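Possible translation initiation inhibitor (Rhodopseudomonas palustris, PDB 3LME) is of unknown function but probably belongs to the YjgF-like family of small trimeric proteins. Local coordinates at residues A[24-37]-A[115-129]. The protein carries 1 engineered substitution. Residues are numbered along the deposited sequence; the frame is centred on the assembly and turned at random.
Sequences RAGDFVFIGGMHGT and DQGDIAEIDGTFYAP. Engineered in segment 24-37: His35 (natural residue Arg).
Val29 and Phe126 form a hydrogen-bonded pair near one end of the antiparallel strands 28-35 and 120-127, with Val29 N to Phe126 O at 2.8 Å and Phe126 N to Val29 O at 2.7 Å. Met34 and Ile122 repeat this pairing farther along; between the two pairs, Gly32 and Gly33 shift the register by one residue. Beyond the strand ends, Ala128 N binds Asp27 O.

Apolar contacts line both faces. On one, Phe126 CE1 meets Ile31 CG1 at 3.8 Å, and Ile31 and Ile122 also touch helix 48-64. On the other, CG2 of Thr125 sits over the face of the Phe30 ring in a CH-pi contact, while Tyr127 CD1 lies over one face of the Phe28 ring, toward its rim, the ring planes oblique at 47°. Phe28 also packs on Phe30 of the third subunit.

The side-chain hydrogen bond between the segments lies near Asp118. The engineered His35 donates from ND1 to Asp118 OD2 (3.0 Å) in a bent bond, on the anti side but 34° out of the carboxylate plane. Asp118 OD1 is salt-bridged to Arg51. Asp115 CB approaches His35 NE2 (3.3 Å), while its OD1 salt-bridges Arg87 of the second subunit.

Neighbouring central strands, backed by a helix and facing other subunits, are characteristic of the trimeric YjgF-like fold.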
# COMPACT_ATOMS: atom_id res chain seq x y z
N ARG A 24 14.71 -6.82 -3.62
CA ARG A 24 14.33 -8.21 -3.79
C ARG A 24 14.21 -8.83 -2.41
O ARG A 24 15.11 -8.68 -1.57
CB ARG A 24 15.39 -8.95 -4.57
CG ARG A 24 15.13 -10.44 -4.67
CD ARG A 24 15.30 -10.93 -6.10
NE ARG A 24 14.26 -11.90 -6.36
CZ ARG A 24 13.63 -12.06 -7.52
NH1 ARG A 24 13.94 -11.30 -8.57
NH2 ARG A 24 12.68 -12.97 -7.62
N ALA A 25 13.12 -9.52 -2.15
CA ALA A 25 12.94 -10.21 -0.89
C ALA A 25 12.44 -11.59 -1.24
O ALA A 25 11.26 -11.75 -1.56
CB ALA A 25 11.93 -9.47 -0.02
N GLY A 26 13.35 -12.57 -1.25
CA GLY A 26 13.03 -13.92 -1.71
C GLY A 26 12.52 -13.92 -3.14
O GLY A 26 13.23 -13.56 -4.06
N ASP A 27 11.26 -14.31 -3.32
CA ASP A 27 10.63 -14.33 -4.65
C ASP A 27 10.01 -13.00 -5.01
O ASP A 27 9.71 -12.77 -6.20
CB ASP A 27 9.53 -15.39 -4.75
CG ASP A 27 10.05 -16.79 -4.54
OD1 ASP A 27 11.25 -17.05 -4.84
OD2 ASP A 27 9.24 -17.62 -4.05
N PHE A 28 9.80 -12.13 -4.02
CA PHE A 28 9.11 -10.89 -4.28
C PHE A 28 10.04 -9.73 -4.57
O PHE A 28 11.18 -9.70 -4.09
CB PHE A 28 8.19 -10.54 -3.13
CG PHE A 28 7.00 -11.41 -3.04
CD1 PHE A 28 5.80 -11.00 -3.59
CD2 PHE A 28 7.07 -12.65 -2.41
CE1 PHE A 28 4.68 -11.81 -3.50
CE2 PHE A 28 5.97 -13.46 -2.31
CZ PHE A 28 4.77 -13.05 -2.86
N VAL A 29 9.54 -8.77 -5.35
CA VAL A 29 10.26 -7.54 -5.64
C VAL A 29 9.39 -6.30 -5.39
O VAL A 29 8.31 -6.14 -6.01
CB VAL A 29 10.73 -7.53 -7.07
CG1 VAL A 29 11.31 -6.17 -7.44
CG2 VAL A 29 11.74 -8.67 -7.28
N PHE A 30 9.86 -5.45 -4.48
CA PHE A 30 9.11 -4.27 -4.06
C PHE A 30 9.74 -3.04 -4.65
O PHE A 30 10.83 -2.67 -4.29
CB PHE A 30 9.11 -4.15 -2.53
CG PHE A 30 8.43 -5.31 -1.82
CD1 PHE A 30 7.16 -5.16 -1.29
CD2 PHE A 30 9.07 -6.54 -1.68
CE1 PHE A 30 6.54 -6.23 -0.63
CE2 PHE A 30 8.46 -7.59 -1.03
CZ PHE A 30 7.19 -7.44 -0.51
N ILE A 31 9.06 -2.38 -5.56
CA ILE A 31 9.59 -1.17 -6.11
C ILE A 31 9.09 0.05 -5.31
O ILE A 31 7.89 0.18 -5.04
CB ILE A 31 9.25 -1.07 -7.60
CG1 ILE A 31 9.70 -2.34 -8.33
CG2 ILE A 31 9.86 0.16 -8.21
CD1 ILE A 31 11.23 -2.64 -8.31
N GLY A 32 10.02 0.94 -4.94
CA GLY A 32 9.64 2.20 -4.29
C GLY A 32 8.82 3.10 -5.20
O GLY A 32 8.68 2.83 -6.41
N GLY A 33 8.25 4.16 -4.64
CA GLY A 33 7.42 5.06 -5.42
C GLY A 33 8.20 5.62 -6.58
O GLY A 33 9.32 6.12 -6.40
N MET A 34 7.61 5.51 -7.77
CA MET A 34 8.18 6.00 -9.01
C MET A 34 7.34 7.11 -9.60
O MET A 34 6.11 7.08 -9.52
CB MET A 34 8.25 4.86 -10.02
CG MET A 34 9.41 3.89 -9.76
SD MET A 34 11.03 4.65 -9.75
CE MET A 34 11.87 3.33 -8.96
N HIS A 35 7.98 8.11 -10.19
CA HIS A 35 7.20 9.04 -11.00
C HIS A 35 7.86 9.37 -12.31
O HIS A 35 8.94 8.84 -12.61
CB HIS A 35 6.70 10.26 -10.21
CG HIS A 35 7.75 10.95 -9.42
ND1 HIS A 35 8.35 12.12 -9.85
CD2 HIS A 35 8.31 10.65 -8.23
CE1 HIS A 35 9.25 12.50 -8.96
NE2 HIS A 35 9.25 11.62 -7.97
N GLY A 36 7.20 10.19 -13.11
CA GLY A 36 7.56 10.41 -14.52
C GLY A 36 8.74 11.34 -14.73
O GLY A 36 8.68 12.23 -15.58
N THR A 37 9.81 11.11 -13.98
CA THR A 37 11.05 11.86 -14.17
C THR A 37 11.96 11.16 -15.16
O THR A 37 11.87 9.94 -15.33
CB THR A 37 11.85 11.96 -12.89
OG1 THR A 37 12.07 10.63 -12.40
CG2 THR A 37 11.12 12.79 -11.87
N ASP A 115 5.39 13.62 -4.49
CA ASP A 115 6.81 13.88 -4.80
C ASP A 115 6.86 15.08 -5.82
O ASP A 115 6.29 14.98 -6.92
CB ASP A 115 7.51 12.62 -5.40
CG ASP A 115 8.06 11.58 -4.32
OD1 ASP A 115 7.79 11.66 -3.08
OD2 ASP A 115 8.78 10.64 -4.75
N GLN A 116 7.45 16.21 -5.44
CA GLN A 116 7.82 17.26 -6.45
C GLN A 116 6.69 18.10 -7.12
O GLN A 116 6.97 19.00 -7.94
CB GLN A 116 8.71 16.60 -7.53
CG GLN A 116 9.69 17.49 -8.29
CD GLN A 116 11.01 16.74 -8.61
OE1 GLN A 116 11.83 16.52 -7.70
NE2 GLN A 116 11.22 16.36 -9.89
N GLY A 117 5.43 17.82 -6.78
CA GLY A 117 4.30 18.52 -7.41
C GLY A 117 3.85 17.80 -8.67
O GLY A 117 3.08 18.35 -9.47
N ASP A 118 4.35 16.57 -8.84
CA ASP A 118 4.01 15.68 -9.95
C ASP A 118 2.51 15.33 -9.97
O ASP A 118 1.80 15.52 -8.98
CB ASP A 118 4.86 14.40 -9.89
CG ASP A 118 5.17 13.81 -11.29
OD1 ASP A 118 4.24 13.62 -12.12
OD2 ASP A 118 6.37 13.54 -11.55
N ILE A 119 2.04 14.84 -11.11
CA ILE A 119 0.65 14.44 -11.26
C ILE A 119 0.33 12.98 -10.92
O ILE A 119 -0.83 12.61 -10.82
CB ILE A 119 0.13 14.74 -12.67
CG1 ILE A 119 0.69 13.75 -13.69
CG2 ILE A 119 0.42 16.17 -13.02
CD1 ILE A 119 0.14 13.95 -15.08
N ALA A 120 1.33 12.14 -10.73
CA ALA A 120 1.11 10.72 -10.54
C ALA A 120 2.34 10.06 -9.98
O ALA A 120 3.46 10.36 -10.40
CB ALA A 120 0.69 10.05 -11.84
N GLU A 121 2.14 9.16 -9.03
CA GLU A 121 3.22 8.36 -8.49
C GLU A 121 2.67 6.94 -8.36
O GLU A 121 1.47 6.77 -8.14
CB GLU A 121 3.62 8.93 -7.14
CG GLU A 121 4.85 8.30 -6.53
CD GLU A 121 5.41 9.15 -5.41
OE1 GLU A 121 6.26 8.65 -4.65
OE2 GLU A 121 5.01 10.34 -5.29
N ILE A 122 3.53 5.93 -8.51
CA ILE A 122 3.05 4.56 -8.53
C ILE A 122 3.87 3.66 -7.64
O ILE A 122 5.05 3.85 -7.53
CB ILE A 122 2.93 3.98 -9.99
CG1 ILE A 122 2.30 2.57 -9.99
CG2 ILE A 122 4.29 3.90 -10.70
CD1 ILE A 122 1.73 2.15 -11.32
N ASP A 123 3.21 2.69 -7.00
CA ASP A 123 3.85 1.64 -6.20
C ASP A 123 3.64 0.27 -6.81
O ASP A 123 2.50 -0.14 -7.01
CB ASP A 123 3.25 1.58 -4.81
CG ASP A 123 3.71 2.70 -3.94
OD1 ASP A 123 4.59 3.47 -4.40
OD2 ASP A 123 3.18 2.81 -2.80
N GLY A 124 4.72 -0.44 -7.09
CA GLY A 124 4.63 -1.70 -7.79
C GLY A 124 5.25 -2.76 -6.94
O GLY A 124 6.30 -2.53 -6.34
N THR A 125 4.59 -3.91 -6.90
CA THR A 125 5.04 -5.12 -6.20
C THR A 125 4.96 -6.31 -7.16
O THR A 125 3.95 -6.52 -7.82
CB THR A 125 4.18 -5.37 -4.96
OG1 THR A 125 4.14 -4.16 -4.20
CG2 THR A 125 4.73 -6.49 -4.10
N PHE A 126 6.05 -7.06 -7.26
CA PHE A 126 6.17 -8.11 -8.27
C PHE A 126 6.51 -9.45 -7.63
O PHE A 126 7.17 -9.51 -6.58
CB PHE A 126 7.23 -7.75 -9.30
CG PHE A 126 6.95 -6.47 -10.08
CD1 PHE A 126 7.11 -5.22 -9.48
CD2 PHE A 126 6.60 -6.52 -11.41
CE1 PHE A 126 6.86 -4.06 -10.19
CE2 PHE A 126 6.36 -5.37 -12.13
CZ PHE A 126 6.48 -4.13 -11.53
N TYR A 127 6.05 -10.53 -8.26
CA TYR A 127 6.37 -11.89 -7.85
C TYR A 127 7.15 -12.49 -8.97
O TYR A 127 6.58 -12.69 -10.04
CB TYR A 127 5.10 -12.70 -7.74
CG TYR A 127 5.29 -14.14 -7.33
CD1 TYR A 127 5.95 -14.47 -6.15
CD2 TYR A 127 4.74 -15.17 -8.09
CE1 TYR A 127 6.10 -15.79 -5.74
CE2 TYR A 127 4.87 -16.49 -7.70
CZ TYR A 127 5.56 -16.80 -6.52
OH TYR A 127 5.70 -18.12 -6.14
N ALA A 128 8.43 -12.78 -8.72
CA ALA A 128 9.29 -13.28 -9.77
C ALA A 128 10.22 -14.39 -9.28
O ALA A 128 11.42 -14.15 -9.12
CB ALA A 128 10.11 -12.13 -10.31
N PRO A 129 9.68 -15.61 -9.04
CA PRO A 129 10.49 -16.69 -8.44
C PRO A 129 11.81 -16.90 -9.16
O PRO A 129 11.88 -16.73 -10.37
CB PRO A 129 9.62 -17.92 -8.64
CG PRO A 129 8.27 -17.42 -8.66
CD PRO A 129 8.32 -16.08 -9.36